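Local coordinates for transglutaminase elicitor (Phytophthora sojae, PDB 3TW5), which probably crosslinks proteins through glutamine and lysine side chains, as a transglutaminase elicitor linked to plant innate immunity, at residues P27-Y41 against W231-Q243. The protein carries 1 engineered substitution. Residues are numbered along the deposited sequence; the frame is centred on the assembly and turned at random.
Sequences PTVGVHTPSPWAGPY and WNQPVRGFKVYEQ
W231 drives the CH2-CZ3 edge of its indole into the face of Y41, a T-shaped pair with planes at 80° and centroids of the Y41 ring and the six-membered ring of W231 4.6 Å apart. W231 CH2 stands over the centre of the phenol, almost equally far from its ring carbons. With CG between its own backbone N and carbonyl carbon (chi1 69°), the tyrosine holds its ring beside the indole, while Y41 OH is hydrogen-bonded to T123 O and W231 NE1 to E229 OE1. Further along, two proline rings run alongside one another head to tail, P36 CB lying 3.7 Å from P234 CB, and P36 CG rests on V235 O. R236 follows, its side chain stretched out straight; its CD passes 3.4 Å from S35 OG, a van der Waals contact with a carbon; the hydroxyl itself hydrogen-bonds to P36 O, and R236 NH1 hydrogen-bonds to T299 OG1. From here the two chains pair as strands: 29-31, a short strand at the edge of the large antiparallel sheet, runs antiparallel to segment 231-243, which also pairs with strand 269-280, where R236 and G237 both face S278 in a classic beta bulge. H32 N hydrogen-bonds to R236 O (2.9 Å, 173° at the hydrogen), G30 and F238 exchange two hydrogen bonds, and V240 N meets T28 O at 2.7 Å. The V29 and V31 side chains lie on the K239 face, the F238 ring on the other. At the far end, T28 CB packs 3.9 Å from V240 CB, and T28 CG2 touches Q243 NE2.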
loop_
_atom_site.group_PDB
_atom_site.type_symbol
_atom_site.label_atom_id
_atom_site.label_comp_id
_atom_site.label_asym_id
_atom_site.label_seq_id
_atom_site.Cartn_x
_atom_site.Cartn_y
_atom_site.Cartn_z
ATOM N N PRO A 27 -5.247 2.205 -22.594
ATOM C CA PRO A 27 -4.421 3.398 -22.432
ATOM C C PRO A 27 -2.980 3.026 -22.086
ATOM O O PRO A 27 -2.732 1.944 -21.545
ATOM C CB PRO A 27 -5.085 4.130 -21.262
ATOM C CG PRO A 27 -5.808 3.073 -20.511
ATOM C CD PRO A 27 -6.275 2.099 -21.543
ATOM N N THR A 28 -2.046 3.911 -22.413
ATOM C CA THR A 28 -0.630 3.672 -22.153
ATOM C C THR A 28 -0.154 4.509 -20.970
ATOM O O THR A 28 1.014 4.458 -20.584
ATOM C CB THR A 28 0.233 3.983 -23.392
ATOM O OG1 THR A 28 0.090 5.365 -23.740
ATOM C CG2 THR A 28 -0.195 3.123 -24.572
ATOM N N VAL A 29 -1.077 5.283 -20.405
ATOM C CA VAL A 29 -0.809 6.115 -19.235
ATOM C C VAL A 29 -2.089 6.287 -18.408
ATOM O O VAL A 29 -3.178 6.506 -18.954
ATOM C CB VAL A 29 -0.189 7.494 -19.628
ATOM C CG1 VAL A 29 -1.126 8.293 -20.549
ATOM C CG2 VAL A 29 0.196 8.305 -18.392
ATOM N N GLY A 30 -1.947 6.161 -17.094
ATOM C CA GLY A 30 -3.047 6.384 -16.171
ATOM C C GLY A 30 -2.508 6.911 -14.861
ATOM O O GLY A 30 -1.708 6.245 -14.208
ATOM N N VAL A 31 -2.928 8.118 -14.494
ATOM C CA VAL A 31 -2.530 8.731 -13.226
ATOM C C VAL A 31 -3.770 8.997 -12.377
ATOM O O VAL A 31 -4.763 9.548 -12.863
ATOM C CB VAL A 31 -1.726 10.041 -13.439
ATOM C CG1 VAL A 31 -1.488 10.762 -12.114
ATOM C CG2 VAL A 31 -0.396 9.749 -14.124
ATOM N N HIS A 32 -3.709 8.592 -11.111
ATOM C CA HIS A 32 -4.813 8.812 -10.193
ATOM C C HIS A 32 -4.689 10.153 -9.480
ATOM O O HIS A 32 -3.704 10.412 -8.789
ATOM C CB HIS A 32 -4.920 7.675 -9.179
ATOM C CG HIS A 32 -6.125 7.775 -8.300
ATOM N ND1 HIS A 32 -6.063 8.230 -7.001
ATOM C CD2 HIS A 32 -7.430 7.513 -8.548
ATOM C CE1 HIS A 32 -7.278 8.227 -6.480
ATOM N NE2 HIS A 32 -8.124 7.797 -7.398
ATOM N N THR A 33 -5.697 10.999 -9.666
ATOM C CA THR A 33 -5.765 12.301 -8.999
ATOM C C THR A 33 -7.034 12.403 -8.146
ATOM O O THR A 33 -8.113 12.001 -8.596
ATOM C CB THR A 33 -5.718 13.480 -10.005
ATOM O OG1 THR A 33 -6.768 13.336 -10.968
ATOM C CG2 THR A 33 -4.376 13.530 -10.724
ATOM N N PRO A 34 -6.910 12.921 -6.908
ATOM C CA PRO A 34 -5.649 13.353 -6.302
ATOM C C PRO A 34 -4.788 12.156 -5.913
ATOM O O PRO A 34 -5.316 11.062 -5.677
ATOM C CB PRO A 34 -6.100 14.115 -5.051
ATOM C CG PRO A 34 -7.401 13.501 -4.687
ATOM C CD PRO A 34 -8.050 13.090 -5.985
ATOM N N SER A 35 -3.477 12.365 -5.865
ATOM C CA SER A 35 -2.545 11.324 -5.455
ATOM C C SER A 35 -2.853 10.854 -4.038
ATOM O O SER A 35 -3.253 11.659 -3.192
ATOM C CB SER A 35 -1.107 11.839 -5.529
ATOM O OG SER A 35 -0.193 10.894 -4.995
ATOM N N PRO A 36 -2.689 9.544 -3.776
ATOM C CA PRO A 36 -2.735 9.073 -2.397
ATOM C C PRO A 36 -1.637 9.759 -1.589
ATOM O O PRO A 36 -0.530 9.954 -2.099
ATOM C CB PRO A 36 -2.449 7.576 -2.529
ATOM C CG PRO A 36 -2.867 7.228 -3.902
ATOM C CD PRO A 36 -2.542 8.431 -4.731
ATOM N N TRP A 37 -1.944 10.138 -0.353
ATOM C CA TRP A 37 -0.987 10.876 0.471
ATOM C C TRP A 37 0.092 10.002 1.099
ATOM O O TRP A 37 -0.110 8.808 1.316
ATOM C CB TRP A 37 -1.691 11.716 1.542
ATOM C CG TRP A 37 -2.780 11.022 2.320
ATOM C CD1 TRP A 37 -4.118 11.058 2.058
ATOM C CD2 TRP A 37 -2.624 10.227 3.501
ATOM N NE1 TRP A 37 -4.806 10.327 2.994
ATOM C CE2 TRP A 37 -3.916 9.807 3.893
ATOM C CE3 TRP A 37 -1.520 9.823 4.263
ATOM C CZ2 TRP A 37 -4.136 8.997 5.012
ATOM C CZ3 TRP A 37 -1.738 9.018 5.378
ATOM C CH2 TRP A 37 -3.037 8.615 5.742
ATOM N N ALA A 38 1.241 10.608 1.382
ATOM C CA ALA A 38 2.348 9.901 2.007
ATOM C C ALA A 38 2.198 9.903 3.521
ATOM O O ALA A 38 1.697 10.865 4.104
ATOM C CB ALA A 38 3.669 10.519 1.598
ATOM N N GLY A 39 2.632 8.812 4.142
ATOM C CA GLY A 39 2.573 8.647 5.591
ATOM C C GLY A 39 3.334 7.400 5.989
ATOM O O GLY A 39 3.581 6.536 5.149
ATOM N N PRO A 40 3.714 7.288 7.270
ATOM C CA PRO A 40 4.510 6.132 7.663
ATOM C C PRO A 40 3.668 4.886 7.907
ATOM O O PRO A 40 2.437 4.958 7.942
ATOM C CB PRO A 40 5.170 6.590 8.964
ATOM C CG PRO A 40 4.257 7.606 9.521
ATOM C CD PRO A 40 3.385 8.145 8.418
ATOM N N TYR A 41 4.345 3.755 8.063
ATOM C CA TYR A 41 3.690 2.493 8.369
ATOM C C TYR A 41 3.643 2.261 9.882
ATOM O O TYR A 41 3.381 1.145 10.337
ATOM C CB TYR A 41 4.378 1.333 7.635
ATOM C CG TYR A 41 5.775 1.000 8.120
ATOM C CD1 TYR A 41 6.014 -0.151 8.873
ATOM C CD2 TYR A 41 6.859 1.827 7.815
ATOM C CE1 TYR A 41 7.300 -0.471 9.317
ATOM C CE2 TYR A 41 8.149 1.521 8.259
ATOM C CZ TYR A 41 8.362 0.370 9.004
ATOM O OH TYR A 41 9.632 0.068 9.441
ATOM N N TRP A 231 4.889 -5.846 1.944
ATOM C CA TRP A 231 4.845 -4.385 1.936
ATOM C C TRP A 231 3.676 -3.876 1.112
ATOM O O TRP A 231 3.479 -4.305 -0.020
ATOM C CB TRP A 231 6.151 -3.795 1.398
ATOM C CG TRP A 231 7.186 -3.561 2.454
ATOM C CD1 TRP A 231 8.397 -4.189 2.574
ATOM C CD2 TRP A 231 7.104 -2.638 3.551
ATOM N NE1 TRP A 231 9.077 -3.709 3.671
ATOM C CE2 TRP A 231 8.305 -2.759 4.290
ATOM C CE3 TRP A 231 6.135 -1.721 3.980
ATOM C CZ2 TRP A 231 8.561 -1.996 5.436
ATOM C CZ3 TRP A 231 6.390 -0.968 5.116
ATOM C CH2 TRP A 231 7.594 -1.110 5.830
ATOM N N ASN A 232 2.903 -2.961 1.687
ATOM C CA ASN A 232 1.773 -2.360 0.989
ATOM C C ASN A 232 2.025 -0.896 0.676
ATOM O O ASN A 232 2.422 -0.126 1.551
ATOM C CB ASN A 232 0.487 -2.505 1.805
ATOM C CG ASN A 232 0.014 -3.938 1.902
ATOM O OD1 ASN A 232 -0.868 -4.359 1.159
ATOM N ND2 ASN A 232 0.599 -4.695 2.820
ATOM N N GLN A 233 1.803 -0.526 -0.582
ATOM C CA GLN A 233 1.954 0.856 -1.033
ATOM C C GLN A 233 0.755 1.224 -1.902
ATOM O O GLN A 233 0.330 0.418 -2.731
ATOM C CB GLN A 233 3.242 1.039 -1.850
ATOM C CG GLN A 233 4.483 0.286 -1.352
ATOM C CD GLN A 233 5.102 0.890 -0.107
ATOM O OE1 GLN A 233 5.017 2.094 0.128
ATOM N NE2 GLN A 233 5.739 0.049 0.700
ATOM N N PRO A 234 0.204 2.440 -1.721
ATOM C CA PRO A 234 -0.862 2.896 -2.610
ATOM C C PRO A 234 -0.290 3.366 -3.947
ATOM O O PRO A 234 0.683 4.123 -3.974
ATOM C CB PRO A 234 -1.476 4.066 -1.843
ATOM C CG PRO A 234 -0.366 4.603 -1.022
ATOM C CD PRO A 234 0.522 3.437 -0.682
ATOM N N VAL A 235 -0.885 2.909 -5.045
ATOM C CA VAL A 235 -0.394 3.243 -6.382
ATOM C C VAL A 235 -0.859 4.637 -6.814
ATOM O O VAL A 235 -2.008 5.016 -6.588
ATOM C CB VAL A 235 -0.791 2.157 -7.422
ATOM C CG1 VAL A 235 -0.457 2.593 -8.842
ATOM C CG2 VAL A 235 -0.095 0.845 -7.102
ATOM N N ARG A 236 0.054 5.395 -7.419
ATOM C CA ARG A 236 -0.260 6.713 -7.958
ATOM C C ARG A 236 -0.494 6.668 -9.466
ATOM O O ARG A 236 -1.345 7.395 -9.985
ATOM C CB ARG A 236 0.852 7.711 -7.633
ATOM C CG ARG A 236 0.497 9.151 -7.966
ATOM C CD ARG A 236 1.681 10.069 -7.768
ATOM N NE ARG A 236 1.368 11.447 -8.139
ATOM C CZ ARG A 236 2.198 12.475 -7.977
ATOM N NH1 ARG A 236 3.404 12.294 -7.449
ATOM N NH2 ARG A 236 1.824 13.692 -8.345
ATOM N N GLY A 237 0.257 5.822 -10.169
ATOM C CA GLY A 237 0.156 5.768 -11.620
ATOM C C GLY A 237 0.821 4.598 -12.311
ATOM O O GLY A 237 1.635 3.884 -11.725
ATOM N N PHE A 238 0.462 4.421 -13.578
ATOM C CA PHE A 238 0.985 3.357 -14.422
ATOM C C PHE A 238 1.226 3.911 -15.823
ATOM O O PHE A 238 0.317 4.481 -16.436
ATOM C CB PHE A 238 -0.013 2.194 -14.459
ATOM C CG PHE A 238 0.279 1.159 -15.511
ATOM C CD1 PHE A 238 1.243 0.180 -15.295
ATOM C CD2 PHE A 238 -0.435 1.143 -16.704
ATOM C CE1 PHE A 238 1.502 -0.791 -16.264
ATOM C CE2 PHE A 238 -0.183 0.177 -17.678
ATOM C CZ PHE A 238 0.786 -0.792 -17.457
ATOM N N LYS A 239 2.452 3.754 -16.319
ATOM C CA LYS A 239 2.802 4.222 -17.661
ATOM C C LYS A 239 3.518 3.149 -18.475
ATOM O O LYS A 239 4.443 2.502 -17.987
ATOM C CB LYS A 239 3.649 5.496 -17.598
ATOM C CG LYS A 239 3.818 6.180 -18.945
ATOM C CD LYS A 239 4.669 7.435 -18.856
ATOM C CE LYS A 239 4.717 8.132 -20.213
ATOM N NZ LYS A 239 5.358 9.473 -20.144
ATOM N N VAL A 240 3.066 2.969 -19.714
ATOM C CA VAL A 240 3.705 2.067 -20.664
ATOM C C VAL A 240 4.791 2.841 -21.407
ATOM O O VAL A 240 4.512 3.852 -22.059
ATOM C CB VAL A 240 2.686 1.477 -21.670
ATOM C CG1 VAL A 240 3.371 0.521 -22.641
ATOM C CG2 VAL A 240 1.555 0.768 -20.937
ATOM N N TYR A 241 6.026 2.365 -21.294
ATOM C CA TYR A 241 7.176 3.036 -21.894
ATOM C C TYR A 241 7.546 2.478 -23.267
ATOM O O TYR A 241 8.139 3.183 -24.082
ATOM C CB TYR A 241 8.379 2.968 -20.953
ATOM C CG TYR A 241 8.390 4.039 -19.883
ATOM C CD1 TYR A 241 7.471 4.022 -18.833
ATOM C CD2 TYR A 241 9.334 5.064 -19.913
ATOM C CE1 TYR A 241 7.485 5.007 -17.845
ATOM C CE2 TYR A 241 9.359 6.051 -18.929
ATOM C CZ TYR A 241 8.433 6.016 -17.901
ATOM O OH TYR A 241 8.460 6.990 -16.930
ATOM N N GLU A 242 7.196 1.219 -23.518
ATOM C CA GLU A 242 7.516 0.573 -24.787
ATOM C C GLU A 242 6.571 -0.578 -25.121
ATOM O O GLU A 242 6.305 -1.442 -24.283
ATOM C CB GLU A 242 8.961 0.064 -24.777
ATOM C CG GLU A 242 9.482 -0.358 -26.147
ATOM C CD GLU A 242 10.755 -1.180 -26.077
ATOM O OE1 GLU A 242 11.697 -0.785 -25.353
ATOM O OE2 GLU A 242 10.814 -2.222 -26.763
ATOM N N GLN A 243 6.070 -0.573 -26.353
ATOM C CA GLN A 243 5.367 -1.716 -26.925
ATOM C C GLN A 243 6.061 -2.087 -28.226
ATOM O O GLN A 243 6.189 -1.254 -29.129
ATOM C CB GLN A 243 3.900 -1.391 -27.195
ATOM C CG GLN A 243 3.046 -1.245 -25.951
ATOM C CD GLN A 243 1.608 -0.892 -26.275
ATOM O OE1 GLN A 243 0.942 -1.585 -27.046
ATOM N NE2 GLN A 243 1.118 0.191 -25.684
#